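Prophage MuSo2, 43 kDa tail protein (Shewanella oneidensis, PDB 3CDD) probably forms the trimeric hub of a Mu-like phage tail baseplate, as the GpP family does, in a prophage of its bacterial host. Local coordinates at residues 186-191 and 301-306; 199-204 and 283-288. One frame throughout, in Å; residues are numbered along the deposited sequence.

Interaction 1: 186-191 and 301-306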
ATOM      1  N   THR A 186       5.869  19.774  31.933  1.00 38.30           N
ATOM      2  CA  THR A 186       5.995  18.721  32.945  1.00 38.88           C
ATOM      3  C   THR A 186       7.072  17.703  32.563  1.00 38.86           C
ATOM      4  O   THR A 186       7.131  17.218  31.424  1.00 38.27           O
ATOM      5  CB  THR A 186       4.644  18.008  33.190  1.00 38.88           C
ATOM      6  OG1 THR A 186       3.650  18.993  33.492  1.00 40.07           O
ATOM      7  CG2 THR A 186       4.736  17.029  34.366  1.00 40.11           C
ATOM      8  N   LYS A 187       7.926  17.394  33.532  1.00 39.06           N
ATOM      9  CA  LYS A 187       9.058  16.514  33.296  1.00 39.26           C
ATOM     10  C   LYS A 187       8.711  15.072  33.666  1.00 38.85           C
ATOM     11  O   LYS A 187       8.015  14.830  34.647  1.00 38.80           O
ATOM     12  CB  LYS A 187      10.287  17.025  34.051  1.00 39.40           C
ATOM     13  CG  LYS A 187      10.814  18.363  33.497  1.00 39.67           C
ATOM     14  CD  LYS A 187      12.074  18.831  34.218  1.00 39.91           C
ATOM     15  CE  LYS A 187      12.436  20.291  33.867  1.00 40.34           C
ATOM     16  NZ  LYS A 187      12.492  20.578  32.389  1.00 38.68           N
ATOM     17  N   ALA A 188       9.172  14.118  32.865  1.00 38.01           N
ATOM     18  CA  ALA A 188       8.967  12.715  33.202  1.00 37.72           C
ATOM     19  C   ALA A 188       9.556  12.361  34.578  1.00 37.52           C
ATOM     20  O   ALA A 188       9.140  11.375  35.201  1.00 38.00           O
ATOM     21  CB  ALA A 188       9.533  11.812  32.122  1.00 37.69           C
ATOM     22  N   GLY A 189      10.503  13.178  35.054  1.00 36.17           N
ATOM     23  CA  GLY A 189      11.249  12.881  36.267  1.00 35.16           C
ATOM     24  C   GLY A 189      12.372  11.883  36.049  1.00 34.43           C
ATOM     25  O   GLY A 189      12.851  11.251  36.998  1.00 34.16           O
ATOM     26  N   VAL A 190      12.806  11.752  34.796  1.00 33.83           N
ATOM     27  CA  VAL A 190      13.819  10.779  34.427  1.00 32.98           C
ATOM     28  C   VAL A 190      14.518  11.248  33.146  1.00 33.03           C
ATOM     29  O   VAL A 190      13.928  11.968  32.333  1.00 32.80           O
ATOM     30  CB  VAL A 190      13.156   9.372  34.218  1.00 33.63           C
ATOM     31  CG1 VAL A 190      12.181   9.398  33.030  1.00 30.58           C
ATOM     32  CG2 VAL A 190      14.189   8.251  34.059  1.00 33.18           C
ATOM     33  N   SER A 191      15.770  10.829  32.978  1.00 32.40           N
ATOM     34  CA  SER A 191      16.492  11.000  31.720  1.00 31.96           C
ATOM     35  C   SER A 191      16.660   9.663  31.024  1.00 32.35           C
ATOM     36  O   SER A 191      16.700   8.617  31.677  1.00 32.59           O
ATOM     37  CB  SER A 191      17.868  11.611  31.981  1.00 32.29           C
ATOM     38  OG  SER A 191      17.739  12.903  32.524  1.00 29.57           O
ATOM     39  N   ILE A 301       2.816  10.149  27.927  1.00 27.56           N
ATOM     40  CA  ILE A 301       2.972  11.026  26.768  1.00 28.07           C
ATOM     41  C   ILE A 301       2.927  12.478  27.226  1.00 27.77           C
ATOM     42  O   ILE A 301       2.417  12.778  28.298  1.00 27.95           O
ATOM     43  CB  ILE A 301       1.888  10.818  25.652  1.00 27.83           C
ATOM     44  CG1 ILE A 301       0.459  10.932  26.221  1.00 28.15           C
ATOM     45  CG2 ILE A 301       2.127   9.500  24.875  1.00 29.64           C
ATOM     46  CD1 ILE A 301      -0.658  10.738  25.153  1.00 28.21           C
ATOM     47  N   ASN A 302       3.458  13.373  26.398  1.00 28.33           N
ATOM     48  CA  ASN A 302       3.455  14.812  26.691  1.00 28.23           C
ATOM     49  C   ASN A 302       4.128  15.108  28.021  1.00 28.20           C
ATOM     50  O   ASN A 302       3.611  15.869  28.849  1.00 28.37           O
ATOM     51  CB  ASN A 302       2.038  15.386  26.641  1.00 27.63           C
ATOM     52  CG  ASN A 302       2.026  16.875  26.389  1.00 28.33           C
ATOM     53  OD1 ASN A 302       3.014  17.435  25.889  1.00 28.71           O
ATOM     54  ND2 ASN A 302       0.909  17.542  26.738  1.00 24.46           N
ATOM     55  N   THR A 303       5.271  14.467  28.232  1.00 28.30           N
ATOM     56  CA  THR A 303       6.172  14.839  29.307  1.00 28.88           C
ATOM     57  C   THR A 303       7.563  14.988  28.723  1.00 30.04           C
ATOM     58  O   THR A 303       7.872  14.407  27.664  1.00 30.36           O
ATOM     59  CB  THR A 303       6.186  13.832  30.495  1.00 29.54           C
ATOM     60  OG1 THR A 303       6.401  12.504  30.018  1.00 30.03           O
ATOM     61  CG2 THR A 303       4.872  13.889  31.316  1.00 28.99           C
ATOM     62  N   LEU A 304       8.391  15.781  29.399  1.00 30.34           N
ATOM     63  CA  LEU A 304       9.723  16.093  28.908  1.00 31.21           C
ATOM     64  C   LEU A 304      10.763  15.175  29.558  1.00 31.45           C
ATOM     65  O   LEU A 304      10.711  14.901  30.778  1.00 31.13           O
ATOM     66  CB  LEU A 304      10.067  17.576  29.189  1.00 31.59           C
ATOM     67  CG  LEU A 304       9.338  18.719  28.457  1.00 31.04           C
ATOM     68  CD1 LEU A 304       9.788  20.052  29.014  1.00 33.46           C
ATOM     69  CD2 LEU A 304       9.577  18.686  26.954  1.00 34.50           C
ATOM     70  N   VAL A 305      11.711  14.727  28.733  1.00 31.16           N
ATOM     71  CA  VAL A 305      12.739  13.785  29.154  1.00 31.27           C
ATOM     72  C   VAL A 305      14.117  14.215  28.583  1.00 30.59           C
ATOM     73  O   VAL A 305      14.274  14.327  27.370  1.00 30.45           O
ATOM     74  CB  VAL A 305      12.313  12.332  28.756  1.00 31.51           C
ATOM     75  CG1 VAL A 305      12.367  12.130  27.239  1.00 32.04           C
ATOM     76  CG2 VAL A 305      13.161  11.308  29.460  1.00 33.48           C
ATOM     77  N   PRO A 306      15.099  14.534  29.454  1.00 30.39           N
ATOM     78  CA  PRO A 306      16.424  14.777  28.857  1.00 30.57           C
ATOM     79  C   PRO A 306      16.950  13.553  28.088  1.00 30.47           C
ATOM     80  O   PRO A 306      16.727  12.415  28.477  1.00 30.82           O
ATOM     81  CB  PRO A 306      17.324  15.094  30.068  1.00 29.44           C
ATOM     82  CG  PRO A 306      16.393  15.562  31.138  1.00 30.23           C
ATOM     83  CD  PRO A 306      15.113  14.744  30.919  1.00 30.36           C
TER
HETATM   84  O   HOH W   1      12.717  14.444  33.383  1.00 48.18           O
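Leu304 is gripped through its backbone by the loop 186-191: its N-H gives a bond to Thr186 O at 2.8 Å, and its own O takes the N-H of Ala188 at 2.7 Å, nearly straight at 170°. Lys187, between the two bonded loop residues, is thus the bridge partner of Leu304, and its CB sits beside Leu304 O. The side chains fill in round this bridge. Thr303 CB leans over the backbone of the loop, and its OG1, set between the backbone N and the carbonyl carbon (chi1 52°), comes up beside Ala188 CB at 3.8 Å; the hydroxyl itself bonds to Asn300 O. The topology is that of a loop laid in parallel sense on the edge of strand 304-309: a single bridge here, then a turn through Gly189, whose positive phi suits a glycine, and further on the parallel pairing of strand 192-193 with the same strand. Where the turn lifts the loop off the strand, water 1 bridges the two, donating to Val190 O at 2.9 Å and more weakly to Leu304 O. Beyond it the chains close up again. Val305 CG2, anti to its backbone N, presses on Val190 O at 3.0 Å and meets Val190 CG1 at 4.2 Å, the two valines side by side and pointing the same way. Ser191 OG then lies against the ring of Pro306, 3.3 Å from CG. Further out, the amine of Lys187 forms a salt bridge with Glu317, Asn302 ties back through its side-chain amide to Arg182 O and Ser184 N, and strand 317-328 pairs antiparallel with strand 304-309, Val305 bonding to Met318 through the backbone.

Interaction 2: 199-204 and 283-288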
ATOM      1  N   LYS A 199      17.926   0.285  26.964  1.00 32.31           N
ATOM      2  CA  LYS A 199      18.195  -1.084  26.548  1.00 32.11           C
ATOM      3  C   LYS A 199      18.571  -1.122  25.052  1.00 31.36           C
ATOM      4  O   LYS A 199      19.528  -1.766  24.662  1.00 30.40           O
ATOM      5  CB  LYS A 199      16.968  -1.962  26.827  1.00 32.80           C
ATOM      6  CG  LYS A 199      17.102  -3.428  26.400  1.00 35.34           C
ATOM      7  CD  LYS A 199      15.746  -4.104  26.308  1.00 38.40           C
ATOM      8  CE  LYS A 199      15.867  -5.574  25.910  1.00 40.20           C
ATOM      9  NZ  LYS A 199      15.749  -6.441  27.106  1.00 40.34           N
ATOM     10  N   ALA A 200      17.815  -0.412  24.225  1.00 31.69           N
ATOM     11  CA  ALA A 200      18.106  -0.327  22.801  1.00 30.94           C
ATOM     12  C   ALA A 200      17.484   0.932  22.262  1.00 31.59           C
ATOM     13  O   ALA A 200      16.613   1.521  22.910  1.00 32.58           O
ATOM     14  CB  ALA A 200      17.551  -1.549  22.071  1.00 31.79           C
ATOM     15  N   ALA A 201      17.907   1.354  21.069  1.00 31.43           N
ATOM     16  CA  ALA A 201      17.361   2.555  20.446  1.00 31.27           C
ATOM     17  C   ALA A 201      17.534   2.561  18.946  1.00 31.12           C
ATOM     18  O   ALA A 201      18.384   1.861  18.383  1.00 31.50           O
ATOM     19  CB  ALA A 201      17.969   3.815  21.034  1.00 30.75           C
ATOM     20  N   ARG A 202      16.773   3.432  18.316  1.00 30.60           N
ATOM     21  CA  ARG A 202      16.679   3.457  16.883  1.00 30.40           C
ATOM     22  C   ARG A 202      16.352   4.886  16.451  1.00 29.16           C
ATOM     23  O   ARG A 202      15.533   5.527  17.083  1.00 28.47           O
ATOM     24  CB  ARG A 202      15.517   2.495  16.558  1.00 31.73           C
ATOM     25  CG  ARG A 202      15.109   2.321  15.172  1.00 32.76           C
ATOM     26  CD  ARG A 202      14.081   1.206  15.116  1.00 34.91           C
ATOM     27  NE  ARG A 202      12.697   1.676  15.216  1.00 38.60           N
ATOM     28  CZ  ARG A 202      11.751   1.491  14.295  1.00 40.87           C
ATOM     29  NH1 ARG A 202      11.999   0.826  13.167  1.00 41.10           N
ATOM     30  NH2 ARG A 202      10.533   1.958  14.511  1.00 43.38           N
ATOM     31  N   GLY A 203      16.919   5.357  15.335  1.00 28.89           N
ATOM     32  CA  GLY A 203      16.641   6.715  14.851  1.00 27.39           C
ATOM     33  C   GLY A 203      16.629   6.807  13.338  1.00 28.00           C
ATOM     34  O   GLY A 203      17.140   5.939  12.641  1.00 27.88           O
ATOM     35  N   ARG A 204      16.030   7.863  12.817  1.00 27.44           N
ATOM     36  CA  ARG A 204      16.115   8.150  11.390  1.00 27.27           C
ATOM     37  C   ARG A 204      16.039   9.651  11.228  1.00 27.17           C
ATOM     38  O   ARG A 204      15.050  10.259  11.623  1.00 28.57           O
ATOM     39  CB  ARG A 204      14.969   7.492  10.613  1.00 26.25           C
ATOM     40  CG  ARG A 204      15.036   7.806   9.100  1.00 28.71           C
ATOM     41  CD  ARG A 204      13.998   7.019   8.391  1.00 29.99           C
ATOM     42  NE  ARG A 204      14.339   5.597   8.434  1.00 33.29           N
ATOM     43  CZ  ARG A 204      15.049   4.973   7.493  1.00 34.51           C
ATOM     44  NH1 ARG A 204      15.501   5.632   6.426  1.00 30.39           N
ATOM     45  NH2 ARG A 204      15.303   3.680   7.622  1.00 35.52           N
ATOM     46  N   ALA A 283      13.191   9.258  16.716  1.00 32.66           N
ATOM     47  CA  ALA A 283      14.066   8.613  17.690  1.00 32.39           C
ATOM     48  C   ALA A 283      13.193   7.824  18.672  1.00 32.03           C
ATOM     49  O   ALA A 283      12.258   8.375  19.250  1.00 31.82           O
ATOM     50  CB  ALA A 283      14.921   9.635  18.429  1.00 32.03           C
ATOM     51  N   GLU A 284      13.503   6.542  18.842  1.00 31.93           N
ATOM     52  CA  GLU A 284      12.705   5.631  19.666  1.00 31.79           C
ATOM     53  C   GLU A 284      13.607   4.860  20.592  1.00 31.09           C
ATOM     54  O   GLU A 284      14.513   4.152  20.124  1.00 31.53           O
ATOM     55  CB  GLU A 284      11.948   4.620  18.786  1.00 32.53           C
ATOM     56  CG  GLU A 284      10.830   5.238  18.029  1.00 35.53           C
ATOM     57  CD  GLU A 284      10.019   4.252  17.207  1.00 38.81           C
ATOM     58  OE1 GLU A 284      10.346   3.034  17.147  1.00 38.18           O
ATOM     59  OE2 GLU A 284       9.030   4.731  16.618  1.00 43.22           O
ATOM     60  N   TYR A 285      13.309   4.965  21.885  1.00 29.29           N
ATOM     61  CA  TYR A 285      14.084   4.368  22.949  1.00 29.33           C
ATOM     62  C   TYR A 285      13.322   3.227  23.596  1.00 28.97           C
ATOM     63  O   TYR A 285      12.229   3.413  24.088  1.00 29.11           O
ATOM     64  CB  TYR A 285      14.463   5.447  24.010  1.00 28.97           C
ATOM     65  CG  TYR A 285      15.512   6.411  23.449  1.00 29.09           C
ATOM     66  CD1 TYR A 285      15.145   7.517  22.678  1.00 30.97           C
ATOM     67  CD2 TYR A 285      16.856   6.155  23.620  1.00 27.67           C
ATOM     68  CE1 TYR A 285      16.128   8.378  22.109  1.00 31.91           C
ATOM     69  CE2 TYR A 285      17.835   7.005  23.084  1.00 29.73           C
ATOM     70  CZ  TYR A 285      17.465   8.098  22.328  1.00 30.70           C
ATOM     71  OH  TYR A 285      18.450   8.890  21.797  1.00 31.41           O
ATOM     72  N   THR A 286      13.947   2.061  23.631  1.00 28.94           N
ATOM     73  CA  THR A 286      13.384   0.881  24.260  1.00 27.49           C
ATOM     74  C   THR A 286      13.968   0.798  25.669  1.00 28.34           C
ATOM     75  O   THR A 286      15.198   0.727  25.843  1.00 27.98           O
ATOM     76  CB  THR A 286      13.771  -0.362  23.474  1.00 27.40           C
ATOM     77  OG1 THR A 286      13.288  -0.255  22.109  1.00 26.43           O
ATOM     78  CG2 THR A 286      13.246  -1.620  24.144  1.00 27.16           C
ATOM     79  N   VAL A 287      13.076   0.800  26.669  1.00 27.55           N
ATOM     80  CA  VAL A 287      13.454   0.629  28.064  1.00 26.92           C
ATOM     81  C   VAL A 287      12.766  -0.620  28.648  1.00 27.29           C
ATOM     82  O   VAL A 287      11.763  -1.118  28.091  1.00 26.07           O
ATOM     83  CB  VAL A 287      13.130   1.916  28.911  1.00 27.08           C
ATOM     84  CG1 VAL A 287      13.888   3.150  28.329  1.00 28.06           C
ATOM     85  CG2 VAL A 287      11.639   2.201  28.953  1.00 23.90           C
ATOM     86  N   THR A 288      13.310  -1.111  29.762  1.00 26.85           N
ATOM     87  CA  THR A 288      12.750  -2.227  30.494  1.00 27.54           C
ATOM     88  C   THR A 288      11.655  -1.728  31.448  1.00 28.15           C
ATOM     89  O   THR A 288      11.852  -0.747  32.169  1.00 28.37           O
ATOM     90  CB  THR A 288      13.864  -2.997  31.273  1.00 28.10           C
ATOM     91  OG1 THR A 288      14.674  -3.735  30.350  1.00 26.92           O
ATOM     92  CG2 THR A 288      13.269  -3.996  32.281  1.00 27.45           C
TER
HETATM   93  O   HOH W   2      14.508  -6.070  29.460  1.00 46.70           O
HETATM   94  O   HOH W   3      11.890   1.235  18.142  1.00 23.18           O
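Ala201 and Tyr285 face each other as a non-hydrogen-bonded pair in the antiparallel pairing of strands 200-204 and 283-288, whose axes come within 4.7 Å and run 170° apart, with Ala200-Thr286 and Arg202-Glu284 as the hydrogen-bonded pairs to each side. At the start of the first strand the register slips: Thr286 O accepts from both Lys199 N, at 3.0 Å, and Ala200 N, at 3.3 Å, which makes Lys199 and Ala200 a classic beta bulge opposite Thr286. On the face that carries Arg202 and Glu284 the two side chains lie side by side, pointing the same way. Arg202 runs out extended to CD and bends at chi3 (92°), which swings NE round; NH2 then meets Glu284 OE1 at 2.9 Å in a salt bridge. The carboxylate oxygen lies near the guanidinium plane at its edge, yet the approach is from above the carboxylate plane, the two planes being 48° apart. NE reaches the same oxygen only weakly, and water 3 donates to OE1. Segment 283-288 lies in the part of the chain that matches the fourth domain of Mu GpP, and strand 281-288 is the middle strand between 200-206 and 331-339; Ala201 and Arg202 pair in turn with a strand of the second subunit, carrying the sheet across the interface. On the opposite face, Ala201 CB packs obliquely on the Tyr285 ring, 3.7 Å from CD2. The hydroxyl of that tyrosine bonds to Asp309, and Tyr84 of the second subunit packs on both residues. Near the bulge, Lys199 CD passes Thr286 CG2 at 4.1 Å, the side chains crossing obliquely, and Lys199 NZ gives a hydrogen bond to water 2 at 2.7 Å, which in turn bonds to Thr288 OG1.

From the N terminus, the chain first reaches 186-191, the loop after strand 178-181, and goes on through strand 192-193 to 199-204. Interaction 2 closes when strand 281-288 returns antiparallel to strand 200-206, after an intervening stretch that includes helix 262-278. Interaction 1 closes later, at 301-306, so interaction 2 is nested inside its larger loop. The two contacts do not touch: their centres are 16 Å apart and their nearest atoms about 7 Å. Leu192 joins them, since its backbone bonds to Pro306 while its side chain touches Tyr285 and Val287. Strands 317-328 and 331-339, paired with each other, flank interactions 1 and 2 respectively.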